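Local atomic coordinates of putative exported protein (Aeromonas hydrophila subsp. hydrophila, PDB entry 4PJ2), a protein that probably inhibits i-type lysozymes in the bacterial periplasm and binds a magnesium ion. Residues F5-L11 with I61-L66; V19-E25 with R57-I61. All coordinates share one frame; numbering follows the deposited sequence.

Contact 1: F5-L11 with I61-L66; sequences FFKQLTL and IKELKL
Phe-5, Leu-9 and Leu-11 meet Ile-61, Leu-64 and Leu-66 where two four-stranded antiparallel sheets pack face to face as a beta sandwich. Strands 6-10 and 61-66, each the outermost of its sheet within the chain, run almost parallel (6° apart) with axes 9.4 Å from each other, a spacing filled mainly by side chains. The tight part begins at Phe-5. With CG anti to the backbone N (chi1 -175°), its ring swings in from the end of the strand, and CG2 of Ile-61 sits over the middle of one face in a CH-pi contact, 3.7 Å from the centroid. CZ of Phe-5 meets CG of Leu-64 obliquely, at 4.0 Å. Further along, CD1 of Leu-9 fits between the two leucines opposite, 3.9 Å from CD1 of Leu-64 and 4.1 Å from CG of Leu-66.

The solvent flank is looser and belongs to Lys-7, whose exposed chain runs alongside Leu-64, pointing the other way, its CB, CG and CD all bordering the same methyl, CD1. Packing tightens again where strand 6-10 gives out: the buried Leu-11 lies transverse to Leu-66, bringing its CD1 to 3.6 Å from CD2 of Leu-66.

Contact 2: V19-E25 with R57-I61; sequences VSEGRGE and RDGSI
Strand 16-21 ends at Glu-21, with CA of Glu-21 7.7 Å from CA of Ile-61, before a type II turn from Gly-22 to Glu-25 brings a second carboxylate back to Arg-57. The two acids use this arginine differently. Glu-21 reaches across it and lays its carboxylate over one guanidinium face, the planes 26° apart and CG of Glu-21 3.6 Å from NE of Arg-57; no N-H of the group points at OE2, so the attraction is probably one of charge. OE2 of Glu-21 instead accepts the backbone N-H of Ile-61, 2.9 Å from N, in a nearly straight bond close to the C-O axis, and water 2 donates to both that oxygen and O of Ile-61. OE1 takes a weak bond from N of Phe-5 and binds water 1, which also meets Ser-60 OG, itself bonded to O of Ala-27.

Glu-25 comes to the edge of the guanidinium: its OE1 takes NH2 of Arg-57 through the anti lone pair in a 2.9 Å salt bridge, tilted from the plane, while OE2 bonds Ser-31 OG. NH1 of Arg-57 bonds O of Gly-59 (2.8 Å), helping bonds to the carbonyls of Ser-31 and Pro-26 fix the group's rotation. CG1 of Val-19 touches CD1 of Ile-61.

Tyr-32 of strand 30-37 packs on Val-19, Arg-57 and Ile-61, while strand 76-82, beside strand 60-67, touches Val-19 and Arg-57 from across the sandwich.

Overall arrangement
Both contacts join the same two sheets and share strand 60-67, with Ile-61 taking part in each; on the other side they use neighbouring strands, 6-10 and 16-21, hydrogen-bonded through Lys-7 with Val-19 and Phe-5 with Glu-21. Contact 1 lies nearer the centre of the chain, its centre about 6 Å from it against about 11 Å for contact 2, and is almost wholly apolar, yet open along the flank of its lysine. Contact 2, nested within the loop that contact 1 closes, lies where the chain passes between sheets; its charged groups are partly or wholly covered. The pair illustrates how a sandwich can pass from apolar to polar chemistry along one strand.

Contact 1: F5-L11 with I61-L66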
loop_
_atom_site.group_PDB
_atom_site.type_symbol
_atom_site.label_atom_id
_atom_site.label_comp_id
_atom_site.label_asym_id
_atom_site.label_seq_id
_atom_site.Cartn_x
_atom_site.Cartn_y
_atom_site.Cartn_z
ATOM N N PHE A 5 -7.065 -6.296 8.512
ATOM C CA PHE A 5 -7.390 -5.097 9.270
ATOM C C PHE A 5 -8.863 -5.048 9.630
ATOM O O PHE A 5 -9.704 -5.295 8.785
ATOM C CB PHE A 5 -7.043 -3.883 8.421
ATOM C CG PHE A 5 -7.224 -2.580 9.119
ATOM C CD1 PHE A 5 -6.146 -1.936 9.704
ATOM C CD2 PHE A 5 -8.470 -1.986 9.174
ATOM C CE1 PHE A 5 -6.316 -0.734 10.340
ATOM C CE2 PHE A 5 -8.647 -0.784 9.813
ATOM C CZ PHE A 5 -7.566 -0.156 10.397
ATOM N N PHE A 6 -9.156 -4.758 10.894
ATOM C CA PHE A 6 -10.506 -4.444 11.356
ATOM C C PHE A 6 -10.423 -3.406 12.468
ATOM O O PHE A 6 -9.649 -3.568 13.412
ATOM C CB PHE A 6 -11.224 -5.690 11.881
ATOM C CG PHE A 6 -12.564 -5.390 12.497
ATOM C CD1 PHE A 6 -13.689 -5.204 11.708
ATOM C CD2 PHE A 6 -12.690 -5.275 13.862
ATOM C CE1 PHE A 6 -14.907 -4.921 12.284
ATOM C CE2 PHE A 6 -13.901 -4.989 14.435
ATOM C CZ PHE A 6 -15.008 -4.815 13.645
ATOM N N LYS A 7 -11.210 -2.341 12.359
ATOM C CA LYS A 7 -11.290 -1.358 13.428
ATOM C C LYS A 7 -12.677 -0.780 13.507
ATOM O O LYS A 7 -13.309 -0.534 12.497
ATOM C CB LYS A 7 -10.288 -0.228 13.199
ATOM C CG LYS A 7 -10.123 0.737 14.376
ATOM C CD LYS A 7 -8.831 1.558 14.241
ATOM C CE LYS A 7 -8.686 2.587 15.346
ATOM N NZ LYS A 7 -8.487 1.964 16.681
ATOM N N GLN A 8 -13.115 -0.553 14.733
ATOM C CA GLN A 8 -14.401 0.038 15.025
ATOM C C GLN A 8 -14.187 1.377 15.728
ATOM O O GLN A 8 -13.356 1.464 16.638
ATOM C CB GLN A 8 -15.163 -0.905 15.941
ATOM C CG GLN A 8 -16.525 -0.414 16.337
ATOM C CD GLN A 8 -17.205 -1.359 17.292
ATOM O OE1 GLN A 8 -17.196 -2.565 17.075
ATOM N NE2 GLN A 8 -17.783 -0.824 18.369
ATOM N N LEU A 9 -14.927 2.401 15.304
ATOM C CA LEU A 9 -14.843 3.753 15.868
ATOM C C LEU A 9 -16.234 4.293 16.157
ATOM O O LEU A 9 -17.141 4.124 15.358
ATOM C CB LEU A 9 -14.174 4.724 14.895
ATOM C CG LEU A 9 -12.706 4.496 14.566
ATOM C CD1 LEU A 9 -12.260 5.450 13.451
ATOM C CD2 LEU A 9 -11.857 4.698 15.799
ATOM N N THR A 10 -16.371 4.984 17.283
ATOM C CA THR A 10 -17.580 5.730 17.584
ATOM C C THR A 10 -17.416 7.171 17.131
ATOM O O THR A 10 -16.447 7.838 17.500
ATOM C CB THR A 10 -17.887 5.698 19.069
ATOM O OG1 THR A 10 -18.066 4.339 19.462
ATOM C CG2 THR A 10 -19.145 6.494 19.379
ATOM N N LEU A 11 -18.362 7.664 16.356
ATOM C CA LEU A 11 -18.367 9.037 15.894
ATOM C C LEU A 11 -18.977 9.938 16.976
ATOM O O LEU A 11 -19.734 9.474 17.828
ATOM C CB LEU A 11 -19.197 9.180 14.624
ATOM C CG LEU A 11 -18.707 8.814 13.218
ATOM C CD1 LEU A 11 -17.214 8.579 13.174
ATOM C CD2 LEU A 11 -19.470 7.685 12.622
ATOM N N ILE A 61 -4.132 -0.950 4.763
ATOM C CA ILE A 61 -4.636 0.165 5.537
ATOM C C ILE A 61 -3.635 0.466 6.628
ATOM O O ILE A 61 -3.219 -0.425 7.379
ATOM C CB ILE A 61 -5.987 -0.156 6.147
ATOM C CG1 ILE A 61 -7.029 -0.356 5.037
ATOM C CG2 ILE A 61 -6.412 0.956 7.095
ATOM C CD1 ILE A 61 -8.428 -0.661 5.530
ATOM N N LYS A 62 -3.243 1.731 6.698
ATOM C CA LYS A 62 -2.218 2.192 7.612
ATOM C C LYS A 62 -2.838 2.829 8.845
ATOM O O LYS A 62 -2.360 2.623 9.952
ATOM C CB LYS A 62 -1.335 3.203 6.887
ATOM C CG LYS A 62 -0.189 3.748 7.731
ATOM C CD LYS A 62 0.442 4.999 7.116
ATOM C CE LYS A 62 1.406 5.690 8.085
ATOM N NZ LYS A 62 1.669 7.088 7.676
ATOM N N GLU A 63 -3.891 3.618 8.653
ATOM C CA GLU A 63 -4.526 4.311 9.772
ATOM C C GLU A 63 -5.885 4.868 9.365
ATOM O O GLU A 63 -6.163 5.067 8.178
ATOM C CB GLU A 63 -3.627 5.425 10.302
ATOM C CG GLU A 63 -3.536 6.625 9.403
ATOM C CD GLU A 63 -2.691 7.741 10.007
ATOM O OE1 GLU A 63 -1.877 8.317 9.261
ATOM O OE2 GLU A 63 -2.845 8.053 11.212
ATOM N N LEU A 64 -6.712 5.117 10.374
ATOM C CA LEU A 64 -8.000 5.780 10.208
ATOM C C LEU A 64 -7.890 7.116 10.925
ATOM O O LEU A 64 -7.340 7.185 12.030
ATOM C CB LEU A 64 -9.123 4.978 10.862
ATOM C CG LEU A 64 -9.224 3.525 10.413
ATOM C CD1 LEU A 64 -10.417 2.889 11.112
ATOM C CD2 LEU A 64 -9.355 3.384 8.898
ATOM N N LYS A 65 -8.436 8.158 10.310
ATOM C CA LYS A 65 -8.502 9.471 10.946
ATOM C C LYS A 65 -9.932 9.979 10.931
ATOM O O LYS A 65 -10.691 9.707 10.002
ATOM C CB LYS A 65 -7.613 10.473 10.212
ATOM C CG LYS A 65 -6.154 10.092 10.100
ATOM C CD LYS A 65 -5.417 11.125 9.249
ATOM C CE LYS A 65 -3.934 10.838 9.159
ATOM N NZ LYS A 65 -3.205 11.213 10.404
ATOM N N LEU A 66 -10.281 10.726 11.976
ATOM C CA LEU A 66 -11.568 11.402 12.072
ATOM C C LEU A 66 -11.298 12.890 12.178
ATOM O O LEU A 66 -10.787 13.377 13.199
ATOM C CB LEU A 66 -12.352 10.956 13.312
ATOM C CG LEU A 66 -12.880 9.529 13.296
ATOM C CD1 LEU A 66 -13.548 9.200 14.625
ATOM C CD2 LEU A 66 -13.852 9.354 12.141
#

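Contact 2: V19-E25 with R57-I61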
loop_
_atom_site.group_PDB
_atom_site.type_symbol
_atom_site.label_atom_id
_atom_site.label_comp_id
_atom_site.label_asym_id
_atom_site.label_seq_id
_atom_site.Cartn_x
_atom_site.Cartn_y
_atom_site.Cartn_z
ATOM N N VAL A 19 -14.224 -0.564 9.721
ATOM C CA VAL A 19 -13.432 -0.586 8.496
ATOM C C VAL A 19 -12.681 -1.899 8.485
ATOM O O VAL A 19 -12.012 -2.236 9.457
ATOM C CB VAL A 19 -12.447 0.595 8.422
ATOM C CG1 VAL A 19 -11.645 0.526 7.121
ATOM C CG2 VAL A 19 -13.204 1.905 8.526
ATOM N N SER A 20 -12.788 -2.623 7.372
ATOM C CA SER A 20 -12.204 -3.958 7.241
ATOM C C SER A 20 -11.559 -4.139 5.887
ATOM O O SER A 20 -12.108 -3.709 4.885
ATOM C CB SER A 20 -13.310 -5.014 7.275
ATOM O OG SER A 20 -13.949 -5.079 8.511
ATOM N N GLU A 21 -10.418 -4.821 5.838
ATOM C CA GLU A 21 -9.898 -5.301 4.557
ATOM C C GLU A 21 -10.676 -6.524 4.099
ATOM O O GLU A 21 -11.200 -7.287 4.899
ATOM C CB GLU A 21 -8.406 -5.614 4.687
ATOM C CG GLU A 21 -7.569 -4.329 4.716
ATOM C CD GLU A 21 -6.092 -4.547 4.956
ATOM O OE1 GLU A 21 -5.714 -5.655 5.371
ATOM O OE2 GLU A 21 -5.296 -3.602 4.744
ATOM N N GLY A 22 -10.750 -6.724 2.799
ATOM C CA GLY A 22 -11.453 -7.887 2.273
ATOM C C GLY A 22 -10.834 -9.215 2.684
ATOM O O GLY A 22 -9.617 -9.377 2.704
ATOM N N ARG A 23 -11.688 -10.175 3.018
ATOM C CA ARG A 23 -11.227 -11.467 3.497
ATOM C C ARG A 23 -10.621 -12.291 2.369
ATOM O O ARG A 23 -11.137 -12.318 1.249
ATOM C CB ARG A 23 -12.365 -12.234 4.172
ATOM C CG ARG A 23 -11.987 -13.634 4.617
ATOM C CD ARG A 23 -12.990 -14.181 5.609
ATOM N NE ARG A 23 -12.685 -15.568 5.933
ATOM C CZ ARG A 23 -13.339 -16.292 6.831
ATOM N NH1 ARG A 23 -14.351 -15.764 7.501
ATOM N NH2 ARG A 23 -12.983 -17.549 7.046
ATOM N N GLY A 24 -9.508 -12.954 2.680
ATOM C CA GLY A 24 -8.839 -13.837 1.741
ATOM C C GLY A 24 -7.951 -13.139 0.728
ATOM O O GLY A 24 -7.327 -13.775 -0.094
ATOM N N GLU A 25 -7.900 -11.820 0.783
ATOM C CA GLU A 25 -7.145 -11.025 -0.171
ATOM C C GLU A 25 -5.665 -10.987 0.170
ATOM O O GLU A 25 -5.260 -11.214 1.326
ATOM C CB GLU A 25 -7.699 -9.598 -0.195
ATOM C CG GLU A 25 -9.099 -9.508 -0.755
ATOM C CD GLU A 25 -9.652 -8.095 -0.718
ATOM O OE1 GLU A 25 -8.998 -7.202 -0.109
ATOM O OE2 GLU A 25 -10.727 -7.878 -1.305
ATOM N N ARG A 57 -8.213 -0.986 -2.541
ATOM C CA ARG A 57 -7.053 -0.524 -1.796
ATOM C C ARG A 57 -5.791 -0.907 -2.481
ATOM O O ARG A 57 -5.546 -2.055 -2.828
ATOM C CB ARG A 57 -6.996 -1.002 -0.359
ATOM C CG ARG A 57 -7.041 -2.462 -0.224
ATOM C CD ARG A 57 -6.800 -3.004 1.217
ATOM N NE ARG A 57 -6.990 -4.445 1.141
ATOM C CZ ARG A 57 -6.042 -5.356 1.004
ATOM N NH1 ARG A 57 -4.764 -5.030 1.019
ATOM N NH2 ARG A 57 -6.382 -6.628 0.890
ATOM N N ASP A 58 -4.964 0.107 -2.654
ATOM C CA ASP A 58 -3.656 -0.073 -3.243
ATOM C C ASP A 58 -2.631 -0.109 -2.132
ATOM O O ASP A 58 -1.884 0.868 -1.891
ATOM C CB ASP A 58 -3.343 1.023 -4.231
ATOM C CG ASP A 58 -2.002 0.833 -4.854
ATOM O OD1 ASP A 58 -1.490 -0.313 -4.836
ATOM O OD2 ASP A 58 -1.451 1.822 -5.355
ATOM N N GLY A 59 -2.615 -1.223 -1.431
ATOM C CA GLY A 59 -1.710 -1.459 -0.338
ATOM C C GLY A 59 -2.488 -1.906 0.861
ATOM O O GLY A 59 -3.579 -2.457 0.733
ATOM N N SER A 60 -1.922 -1.667 2.026
ATOM C CA SER A 60 -2.510 -2.036 3.307
ATOM C C SER A 60 -3.040 -0.801 4.032
ATOM O O SER A 60 -2.442 0.280 3.957
ATOM C CB SER A 60 -1.441 -2.675 4.191
ATOM O OG SER A 60 -0.682 -3.623 3.476
ATOM N N ILE A 61 -4.132 -0.950 4.763
ATOM C CA ILE A 61 -4.636 0.165 5.537
ATOM C C ILE A 61 -3.635 0.466 6.628
ATOM O O ILE A 61 -3.219 -0.425 7.379
ATOM C CB ILE A 61 -5.987 -0.156 6.147
ATOM C CG1 ILE A 61 -7.029 -0.356 5.037
ATOM C CG2 ILE A 61 -6.412 0.956 7.095
ATOM C CD1 ILE A 61 -8.428 -0.661 5.530
HETATM O O HOH W 1 -2.933 -5.687 3.989
HETATM O O HOH W 2 -3.521 -3.305 7.138
#